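Local coordinates for protein alpha-rhamnosidase (Dictyoglomus thermophilum, PDB 6I60) that probably hydrolyses terminal non-reducing alpha-L-rhamnose residues in alpha-L-rhamnosides, at residues A197-Y202 with K225-T230; L169-A174 with V255-Y260; V898-E903 with L921-K926. All coordinates share one frame; numbering follows the deposited sequence.

Interaction 1. Residues A197-Y202 with K225-T230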
loop_
_atom_site.group_PDB
_atom_site.type_symbol
_atom_site.label_atom_id
_atom_site.label_comp_id
_atom_site.label_asym_id
_atom_site.label_seq_id
_atom_site.Cartn_x
_atom_site.Cartn_y
_atom_site.Cartn_z
ATOM N N ALA A 197 -19.632 6.247 -10.132
ATOM C CA ALA A 197 -18.994 4.932 -10.034
ATOM C C ALA A 197 -19.055 4.322 -11.434
ATOM O O ALA A 197 -20.045 3.684 -11.804
ATOM C CB ALA A 197 -19.672 4.046 -8.997
ATOM N N GLY A 198 -18.000 4.542 -12.214
ATOM C CA GLY A 198 -17.916 3.978 -13.546
ATOM C C GLY A 198 -17.133 2.683 -13.570
ATOM O O GLY A 198 -15.923 2.677 -13.325
ATOM N N LEU A 199 -17.810 1.578 -13.863
ATOM C CA LEU A 199 -17.200 0.255 -13.855
ATOM C C LEU A 199 -16.779 -0.130 -15.267
ATOM O O LEU A 199 -17.538 0.073 -16.220
ATOM C CB LEU A 199 -18.169 -0.783 -13.288
ATOM C CG LEU A 199 -18.559 -0.602 -11.820
ATOM C CD1 LEU A 199 -19.051 -1.913 -11.242
ATOM C CD2 LEU A 199 -17.390 -0.064 -11.004
ATOM N N GLY A 200 -15.568 -0.670 -15.401
ATOM C CA GLY A 200 -14.655 -0.836 -14.282
ATOM C C GLY A 200 -13.755 0.370 -14.092
ATOM O O GLY A 200 -13.222 0.599 -13.005
ATOM N N LEU A 201 -13.585 1.141 -15.165
ATOM C CA LEU A 201 -12.821 2.379 -15.145
ATOM C C LEU A 201 -13.631 3.474 -15.824
ATOM O O LEU A 201 -14.533 3.202 -16.620
ATOM C CB LEU A 201 -11.463 2.213 -15.840
ATOM C CG LEU A 201 -10.556 1.109 -15.291
ATOM C CD1 LEU A 201 -9.379 0.856 -16.225
ATOM C CD2 LEU A 201 -10.076 1.457 -13.887
ATOM N N TYR A 202 -13.305 4.725 -15.502
ATOM C CA TYR A 202 -14.051 5.848 -16.049
ATOM C C TYR A 202 -13.166 7.085 -16.111
ATOM O O TYR A 202 -12.113 7.159 -15.472
ATOM C CB TYR A 202 -15.313 6.143 -15.225
ATOM C CG TYR A 202 -15.037 6.808 -13.893
ATOM C CD1 TYR A 202 -14.794 6.047 -12.757
ATOM C CD2 TYR A 202 -15.021 8.193 -13.770
ATOM C CE1 TYR A 202 -14.539 6.646 -11.538
ATOM C CE2 TYR A 202 -14.765 8.800 -12.556
ATOM C CZ TYR A 202 -14.526 8.022 -11.443
ATOM O OH TYR A 202 -14.274 8.619 -10.232
ATOM N N LYS A 225 -19.748 -7.562 -4.363
ATOM C CA LYS A 225 -19.965 -7.314 -2.943
ATOM C C LYS A 225 -19.888 -5.843 -2.567
ATOM O O LYS A 225 -20.501 -5.438 -1.574
ATOM C CB LYS A 225 -18.947 -8.100 -2.108
ATOM C CG LYS A 225 -19.187 -9.602 -2.083
ATOM C CD LYS A 225 -19.516 -10.085 -0.676
ATOM C CE LYS A 225 -20.014 -11.524 -0.680
ATOM N NZ LYS A 225 -21.125 -11.738 0.292
ATOM N N ARG A 226 -19.160 -5.030 -3.333
ATOM C CA ARG A 226 -19.017 -3.619 -3.004
ATOM C C ARG A 226 -18.435 -2.884 -4.200
ATOM O O ARG A 226 -17.559 -3.411 -4.888
ATOM C CB ARG A 226 -18.121 -3.427 -1.774
ATOM C CG ARG A 226 -17.256 -2.183 -1.809
ATOM C CD ARG A 226 -16.584 -1.974 -0.473
ATOM N NE ARG A 226 -15.944 -3.203 -0.028
ATOM C CZ ARG A 226 -14.690 -3.280 0.396
ATOM N NH1 ARG A 226 -13.931 -2.193 0.443
ATOM N NH2 ARG A 226 -14.199 -4.448 0.773
ATOM N N VAL A 227 -18.932 -1.671 -4.440
ATOM C CA VAL A 227 -18.438 -0.797 -5.498
ATOM C C VAL A 227 -18.117 0.554 -4.873
ATOM O O VAL A 227 -19.018 1.235 -4.370
ATOM C CB VAL A 227 -19.456 -0.634 -6.640
ATOM C CG1 VAL A 227 -18.947 0.372 -7.664
ATOM C CG2 VAL A 227 -19.745 -1.978 -7.298
ATOM N N LEU A 228 -16.844 0.941 -4.905
ATOM C CA LEU A 228 -16.425 2.221 -4.345
ATOM C C LEU A 228 -16.670 3.330 -5.360
ATOM O O LEU A 228 -16.073 3.330 -6.442
ATOM C CB LEU A 228 -14.952 2.183 -3.946
ATOM C CG LEU A 228 -14.451 0.945 -3.208
ATOM C CD1 LEU A 228 -12.935 0.906 -3.222
ATOM C CD2 LEU A 228 -14.973 0.935 -1.782
ATOM N N TYR A 229 -17.540 4.273 -5.016
ATOM C CA TYR A 229 -17.788 5.434 -5.857
ATOM C C TYR A 229 -16.932 6.605 -5.391
ATOM O O TYR A 229 -16.527 6.679 -4.228
ATOM C CB TYR A 229 -19.271 5.820 -5.849
ATOM C CG TYR A 229 -19.765 6.436 -4.558
ATOM C CD1 TYR A 229 -20.191 5.639 -3.504
ATOM C CD2 TYR A 229 -19.820 7.817 -4.399
ATOM C CE1 TYR A 229 -20.646 6.198 -2.323
ATOM C CE2 TYR A 229 -20.273 8.383 -3.224
ATOM C CZ TYR A 229 -20.685 7.569 -2.190
ATOM O OH TYR A 229 -21.137 8.130 -1.019
ATOM N N THR A 230 -16.654 7.516 -6.317
ATOM C CA THR A 230 -15.843 8.695 -6.050
ATOM C C THR A 230 -16.705 9.947 -6.142
ATOM O O THR A 230 -17.562 10.060 -7.024
ATOM C CB THR A 230 -14.674 8.789 -7.037
ATOM O OG1 THR A 230 -13.947 7.554 -7.040
ATOM C CG2 THR A 230 -13.734 9.922 -6.654
#
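The phenol of Tyr202 meets Thr230 at its rim: OG1 lies near the ring plane, and the ring's hydroxyl OH comes to 3.2 Å from Thr230 CB. Tyr202 CG is set between its own backbone N and carbonyl carbon (chi1 74°), and this puts the ring's OH beside Thr230 of segment 225-230. Both hydroxyls reach the same oxygen, since OD2 of Asp217 hydrogen-bonds Tyr202 OH and Thr230 OG1; Tyr202 OH also bonds Tyr232 OH. The ring of Tyr229 takes its partners outside the two segments: it meets Trp145 edge-to-face and hydrogen-bonds through its OH to Asp47 and to the backbone N of Leu139. What Tyr229 contributes here is its CB, 3.6 Å from Ala197 CB.

The remainder is buried and apolar. Leu199 and Val227 reach toward each other tip to tip, CD2 of the leucine lying 3.7 Å from CG1 of the valine and Leu199 CD1 4.0 Å from Val227 CG2. Because Val227 CG1 stands anti to its backbone N (chi1 175°), that one methyl also serves Ala197, whose CB is 4.0 Å away.

Strands 189-199 and 226-233 pair antiparallel in one sheet, but their end segments 197-199 and 226-228 stand 115° apart, with no clear backbone bond between them; Ala197 and Leu199 bond strand 264-273 and Val227 bonds Lys336. A cis peptide joins Leu199 to Gly200, where the chain leaves one sheet for another. Gly200 and Leu201 together face Gly250: a classic beta bulge, at a sheet-to-sheet crossing consistent with the beta-sandwich of the rhamnosidase N-terminal domain.

Interaction 2. Residues L169-A174 with V255-Y260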
loop_
_atom_site.group_PDB
_atom_site.type_symbol
_atom_site.label_atom_id
_atom_site.label_comp_id
_atom_site.label_asym_id
_atom_site.label_seq_id
_atom_site.Cartn_x
_atom_site.Cartn_y
_atom_site.Cartn_z
ATOM N N LEU A 169 -7.652 -19.210 -18.766
ATOM C CA LEU A 169 -8.740 -18.259 -18.908
ATOM C C LEU A 169 -8.687 -17.577 -20.274
ATOM O O LEU A 169 -7.703 -17.666 -21.013
ATOM C CB LEU A 169 -8.693 -17.211 -17.793
ATOM C CG LEU A 169 -9.252 -17.565 -16.410
ATOM C CD1 LEU A 169 -10.693 -18.038 -16.505
ATOM C CD2 LEU A 169 -8.397 -18.603 -15.711
ATOM N N ASN A 170 -9.774 -16.892 -20.609
ATOM C CA ASN A 170 -9.859 -16.078 -21.810
ATOM C C ASN A 170 -10.096 -14.627 -21.411
ATOM O O ASN A 170 -10.364 -14.313 -20.250
ATOM C CB ASN A 170 -10.970 -16.576 -22.742
ATOM C CG ASN A 170 -12.334 -16.559 -22.083
ATOM O OD1 ASN A 170 -12.444 -16.541 -20.857
ATOM N ND2 ASN A 170 -13.383 -16.564 -22.897
ATOM N N TYR A 171 -9.994 -13.733 -22.394
ATOM C CA TYR A 171 -10.105 -12.297 -22.156
ATOM C C TYR A 171 -11.174 -11.725 -23.077
ATOM O O TYR A 171 -10.986 -11.671 -24.296
ATOM C CB TYR A 171 -8.761 -11.598 -22.375
ATOM C CG TYR A 171 -7.618 -12.226 -21.607
ATOM C CD1 TYR A 171 -7.287 -11.788 -20.331
ATOM C CD2 TYR A 171 -6.872 -13.261 -22.157
ATOM C CE1 TYR A 171 -6.244 -12.362 -19.625
ATOM C CE2 TYR A 171 -5.830 -13.841 -21.458
ATOM C CZ TYR A 171 -5.518 -13.388 -20.195
ATOM O OH TYR A 171 -4.480 -13.964 -19.499
ATOM N N THR A 172 -12.294 -11.304 -22.494
ATOM C CA THR A 172 -13.371 -10.645 -23.224
ATOM C C THR A 172 -13.199 -9.141 -23.052
ATOM O O THR A 172 -13.475 -8.596 -21.978
ATOM C CB THR A 172 -14.740 -11.102 -22.723
ATOM O OG1 THR A 172 -14.677 -12.482 -22.341
ATOM C CG2 THR A 172 -15.787 -10.932 -23.808
ATOM N N ILE A 173 -12.738 -8.473 -24.105
ATOM C CA ILE A 173 -12.425 -7.048 -24.066
ATOM C C ILE A 173 -13.529 -6.306 -24.805
ATOM O O ILE A 173 -13.657 -6.422 -26.030
ATOM C CB ILE A 173 -11.050 -6.749 -24.679
ATOM C CG1 ILE A 173 -9.939 -7.386 -23.841
ATOM C CG2 ILE A 173 -10.839 -5.246 -24.799
ATOM C CD1 ILE A 173 -8.956 -8.204 -24.651
ATOM N N ALA A 174 -14.326 -5.538 -24.064
ATOM C CA ALA A 174 -15.345 -4.688 -24.655
ATOM C C ALA A 174 -14.722 -3.378 -25.134
ATOM O O ALA A 174 -13.533 -3.112 -24.940
ATOM C CB ALA A 174 -16.469 -4.428 -23.655
ATOM N N VAL A 255 -14.802 -7.416 -16.053
ATOM C CA VAL A 255 -14.794 -8.161 -17.303
ATOM C C VAL A 255 -15.468 -9.508 -17.077
ATOM O O VAL A 255 -15.609 -9.980 -15.947
ATOM C CB VAL A 255 -13.367 -8.353 -17.857
ATOM C CG1 VAL A 255 -12.922 -7.115 -18.623
ATOM C CG2 VAL A 255 -12.402 -8.656 -16.727
ATOM N N LYS A 256 -15.877 -10.131 -18.186
ATOM C CA LYS A 256 -16.670 -11.355 -18.104
ATOM C C LYS A 256 -15.865 -12.529 -17.561
ATOM O O LYS A 256 -16.444 -13.458 -16.986
ATOM C CB LYS A 256 -17.242 -11.699 -19.479
ATOM C CG LYS A 256 -18.734 -11.436 -19.612
ATOM C CD LYS A 256 -19.541 -12.705 -19.386
ATOM C CE LYS A 256 -20.041 -13.284 -20.699
ATOM N NZ LYS A 256 -20.611 -14.650 -20.521
ATOM N N GLU A 257 -14.541 -12.515 -17.728
ATOM C CA GLU A 257 -13.738 -13.654 -17.294
ATOM C C GLU A 257 -13.752 -13.818 -15.781
ATOM O O GLU A 257 -13.695 -14.948 -15.282
ATOM C CB GLU A 257 -12.302 -13.513 -17.801
ATOM C CG GLU A 257 -11.657 -12.172 -17.490
ATOM C CD GLU A 257 -11.446 -11.327 -18.732
ATOM O OE1 GLU A 257 -12.196 -11.512 -19.714
ATOM O OE2 GLU A 257 -10.530 -10.477 -18.727
ATOM N N TYR A 258 -13.832 -12.719 -15.035
ATOM C CA TYR A 258 -13.861 -12.768 -13.580
ATOM C C TYR A 258 -15.277 -12.853 -13.025
ATOM O O TYR A 258 -15.458 -12.744 -11.807
ATOM C CB TYR A 258 -13.145 -11.548 -12.996
ATOM C CG TYR A 258 -11.733 -11.369 -13.504
ATOM C CD1 TYR A 258 -10.910 -12.464 -13.730
ATOM C CD2 TYR A 258 -11.221 -10.102 -13.759
ATOM C CE1 TYR A 258 -9.622 -12.306 -14.196
ATOM C CE2 TYR A 258 -9.931 -9.934 -14.225
ATOM C CZ TYR A 258 -9.136 -11.039 -14.441
ATOM O OH TYR A 258 -7.851 -10.880 -14.904
ATOM N N GLY A 259 -16.275 -13.044 -13.882
ATOM C CA GLY A 259 -17.645 -13.158 -13.430
ATOM C C GLY A 259 -18.414 -11.861 -13.373
ATOM O O GLY A 259 -19.284 -11.706 -12.508
ATOM N N TYR A 260 -18.130 -10.920 -14.265
ATOM C CA TYR A 260 -18.797 -9.627 -14.291
ATOM C C TYR A 260 -19.461 -9.415 -15.649
ATOM O O TYR A 260 -19.435 -10.283 -16.525
ATOM C CB TYR A 260 -17.809 -8.500 -13.978
ATOM C CG TYR A 260 -17.161 -8.617 -12.617
ATOM C CD1 TYR A 260 -17.932 -8.705 -11.465
ATOM C CD2 TYR A 260 -15.777 -8.638 -12.484
ATOM C CE1 TYR A 260 -17.345 -8.811 -10.219
ATOM C CE2 TYR A 260 -15.181 -8.745 -11.241
ATOM C CZ TYR A 260 -15.969 -8.830 -10.111
ATOM O OH TYR A 260 -15.385 -8.934 -8.870
#
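Glu257 grips the backbone of 169-174 through one straight hydrogen bond: Thr172 N donates to Glu257 OE1 at 2.8 Å, with 166° at the hydrogen. The N-H arrives on the syn side of the carboxylate, 16° out of its plane. The other oxygen, OE2, lies 3.8 Å from Tyr171 CD1, the ring and the carboxylate being nearly perpendicular. Asn170 O sits against the aliphatic part of the glutamate, 3.2 Å from Glu257 CB. Thr172 adds to the contact with its side chain, OG1 lying 3.9 Å from Lys256 CB, and its carbonyl O touches Val255 CG1.

What sets the carboxylate there is a folded side chain, with CG between the backbone N and carbonyl carbon (chi1 51°) and a further bend at chi2. Glu257 CG also rests over the centre of one face of the Tyr258 ring. The backbone of 255-260 is folded tightly by its own bonds: Val255 O accepts from Tyr260 N, and Lys256 O from Gly259 N.

An acidic side chain thus ties the loop between strands 242-250 and 264-273 to a backbone N-H of strand 171-184, the antiparallel neighbour of 242-250. Tyr171 and Ile173 bond strand 157-160 by their backbones, and Ile173 packs on strand 288-298.

Interaction 3. Residues V898-E903 with L921-K926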
loop_
_atom_site.group_PDB
_atom_site.type_symbol
_atom_site.label_atom_id
_atom_site.label_comp_id
_atom_site.label_asym_id
_atom_site.label_seq_id
_atom_site.Cartn_x
_atom_site.Cartn_y
_atom_site.Cartn_z
ATOM N N VAL A 898 22.392 2.553 23.816
ATOM C CA VAL A 898 23.750 2.846 23.367
ATOM C C VAL A 898 24.582 1.574 23.478
ATOM O O VAL A 898 24.753 1.040 24.584
ATOM C CB VAL A 898 24.370 3.996 24.178
ATOM C CG1 VAL A 898 25.688 4.426 23.563
ATOM C CG2 VAL A 898 23.407 5.174 24.256
ATOM N N PRO A 899 25.109 1.048 22.372
ATOM C CA PRO A 899 25.918 -0.175 22.450
ATOM C C PRO A 899 27.301 0.102 23.018
ATOM O O PRO A 899 27.971 1.068 22.643
ATOM C CB PRO A 899 26.001 -0.636 20.990
ATOM C CG PRO A 899 25.862 0.620 20.196
ATOM C CD PRO A 899 24.979 1.548 20.992
ATOM N N LYS A 900 27.725 -0.763 23.938
ATOM C CA LYS A 900 29.028 -0.630 24.590
ATOM C C LYS A 900 30.070 -1.309 23.712
ATOM O O LYS A 900 30.286 -2.520 23.786
ATOM C CB LYS A 900 28.994 -1.226 25.993
ATOM C CG LYS A 900 27.688 -1.004 26.736
ATOM C CD LYS A 900 27.873 -1.175 28.233
ATOM C CE LYS A 900 27.830 -2.641 28.629
ATOM N NZ LYS A 900 27.596 -2.808 30.090
ATOM N N LEU A 901 30.724 -0.517 22.866
ATOM C CA LEU A 901 31.769 -1.015 21.981
ATOM C C LEU A 901 33.171 -0.778 22.529
ATOM O O LEU A 901 34.149 -1.138 21.866
ATOM C CB LEU A 901 31.644 -0.369 20.595
ATOM C CG LEU A 901 30.223 -0.171 20.063
ATOM C CD1 LEU A 901 30.213 0.810 18.903
ATOM C CD2 LEU A 901 29.604 -1.501 19.651
ATOM N N PHE A 902 33.291 -0.193 23.718
ATOM C CA PHE A 902 34.579 0.150 24.300
ATOM C C PHE A 902 34.649 -0.342 25.739
ATOM O O PHE A 902 33.640 -0.375 26.449
ATOM C CB PHE A 902 34.825 1.664 24.259
ATOM C CG PHE A 902 34.504 2.296 22.934
ATOM C CD1 PHE A 902 35.129 1.867 21.774
ATOM C CD2 PHE A 902 33.579 3.326 22.850
ATOM C CE1 PHE A 902 34.838 2.452 20.555
ATOM C CE2 PHE A 902 33.285 3.914 21.633
ATOM C CZ PHE A 902 33.915 3.477 20.485
ATOM N N GLU A 903 35.857 -0.718 26.165
ATOM C CA GLU A 903 36.039 -1.208 27.528
ATOM C C GLU A 903 35.756 -0.113 28.546
ATOM O O GLU A 903 35.072 -0.342 29.549
ATOM C CB GLU A 903 37.453 -1.764 27.700
ATOM C CG GLU A 903 37.573 -3.239 27.356
ATOM C CD GLU A 903 38.990 -3.653 27.022
ATOM O OE1 GLU A 903 39.882 -3.472 27.879
ATOM O OE2 GLU A 903 39.212 -4.160 25.902
ATOM N N LEU A 921 23.879 4.891 34.983
ATOM C CA LEU A 921 22.701 4.636 34.168
ATOM C C LEU A 921 22.461 3.133 34.112
ATOM O O LEU A 921 23.297 2.332 34.540
ATOM C CB LEU A 921 22.857 5.212 32.755
ATOM C CG LEU A 921 22.863 6.736 32.618
ATOM C CD1 LEU A 921 23.673 7.165 31.404
ATOM C CD2 LEU A 921 21.444 7.265 32.531
ATOM N N GLU A 922 21.303 2.753 33.580
ATOM C CA GLU A 922 20.985 1.342 33.419
ATOM C C GLU A 922 21.858 0.711 32.338
ATOM O O GLU A 922 22.285 1.373 31.388
ATOM C CB GLU A 922 19.511 1.160 33.057
ATOM C CG GLU A 922 18.538 1.728 34.076
ATOM C CD GLU A 922 17.103 1.692 33.586
ATOM O OE1 GLU A 922 16.459 2.763 33.548
ATOM O OE2 GLU A 922 16.620 0.594 33.234
ATOM N N GLU A 923 22.122 -0.585 32.492
ATOM C CA GLU A 923 22.894 -1.328 31.505
ATOM C C GLU A 923 22.614 -2.812 31.682
ATOM O O GLU A 923 22.225 -3.265 32.761
ATOM C CB GLU A 923 24.395 -1.039 31.626
ATOM C CG GLU A 923 25.019 -1.464 32.943
ATOM C CD GLU A 923 26.362 -0.805 33.184
ATOM O OE1 GLU A 923 26.428 0.129 34.012
ATOM O OE2 GLU A 923 27.352 -1.220 32.544
ATOM N N ASN A 924 22.816 -3.565 30.605
ATOM C CA ASN A 924 22.546 -4.997 30.585
ATOM C C ASN A 924 23.723 -5.756 29.995
ATOM O O ASN A 924 23.553 -6.718 29.241
ATOM C CB ASN A 924 21.265 -5.301 29.809
ATOM C CG ASN A 924 21.337 -4.852 28.362
ATOM O OD1 ASN A 924 22.241 -4.113 27.969
ATOM N ND2 ASN A 924 20.380 -5.301 27.558
ATOM N N GLU A 925 24.938 -5.315 30.316
ATOM C CA GLU A 925 26.201 -5.907 29.885
ATOM C C GLU A 925 26.404 -5.852 28.372
ATOM O O GLU A 925 27.405 -6.385 27.877
ATOM C CB GLU A 925 26.354 -7.360 30.361
ATOM C CG GLU A 925 26.118 -7.560 31.865
ATOM C CD GLU A 925 26.617 -6.393 32.702
ATOM O OE1 GLU A 925 25.821 -5.831 33.487
ATOM O OE2 GLU A 925 27.809 -6.039 32.577
ATOM N N LYS A 926 25.497 -5.227 27.618
ATOM C CA LYS A 926 25.650 -5.108 26.171
ATOM C C LYS A 926 25.306 -3.696 25.714
ATOM O O LYS A 926 25.875 -3.194 24.739
ATOM C CB LYS A 926 24.781 -6.133 25.435
ATOM C CG LYS A 926 25.536 -7.367 24.956
ATOM C CD LYS A 926 24.889 -7.969 23.711
ATOM C CE LYS A 926 25.813 -8.980 23.050
ATOM N NZ LYS A 926 25.860 -8.816 21.573
#
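Lys900 and Glu923 cross at about a right angle, and their charged ends meet in a salt bridge, Lys900 NZ to Glu923 OE2 at 2.9 Å. The ammonium takes the anti lone pair of OE2, the one pointing away from the other carboxylate oxygen. That other oxygen, Glu923 OE1, is hydrogen-bonded to Tyr915 OH, so the carboxylate is held from both ends and its rotation is restrained.

The lysine gets there by running alongside the backbone of 924-926. Its CG lies beside the backbone N (chi1 -37°) and the chain bends at chi3, which carries the methylenes along the turn: Lys900 CG is 3.5 Å from Lys926 O, and CE is 3.5 Å from Glu925 C. NZ then comes to 3.4 Å from Glu925 CA. The carboxylate of Glu925 is nearby but not bonded, its OE2 standing 4.1 Å from Lys900 NZ. Glu923 approaches with a chain extended beyond CG.

One backbone bond accompanies it, Lys900 N to Lys926 O at 3.2 Å, continuing the antiparallel pairing in which Val898 bonds Ile928. This is the end of strand 893-899, in the C-terminal domain of the bacterial rhamnosidase family, beside the hairpin of strands 922-923 and 927-932 in the same sheet. Within the hairpin turn Asn924 OD1 accepts from Tyr927 N, with a weak bond from Lys926 N besides.

With an alanine here in place of Lys900 the chain beyond CB is gone, and Glu923 is likely to lose its cationic mate, while a gap probably opens along the turn.

The contact therefore couples one charge pair to an aliphatic run packed along a hairpin turn. With a second acidic group close by, the ammonium is likely to be stabilised in its charged form.

Interactions 1 and 2 are neighbours, with centres about 17 Å apart and nearest atoms about 6 Å. Interaction 1 is nested inside the loop closed by interaction 2. Both touch the six-hairpin glycosidase domain: Arg226 forms salt bridges with Asp533 and Asp536, and the Tyr258 ring meets that of Tyr551. A bound 2-(2-ethoxyethoxy)ethanol lies about 14 Å from the Leu169 side chain; none of the three contacts includes Tyr656, Glu659 or Leu660, which line a pocket for this compound. Interaction 3, across the chain's centre, is about 57 Å from interaction 1 and 63 Å from interaction 2, centre to centre, and belongs to a different sheet, that of strands 893-899 and 927-932.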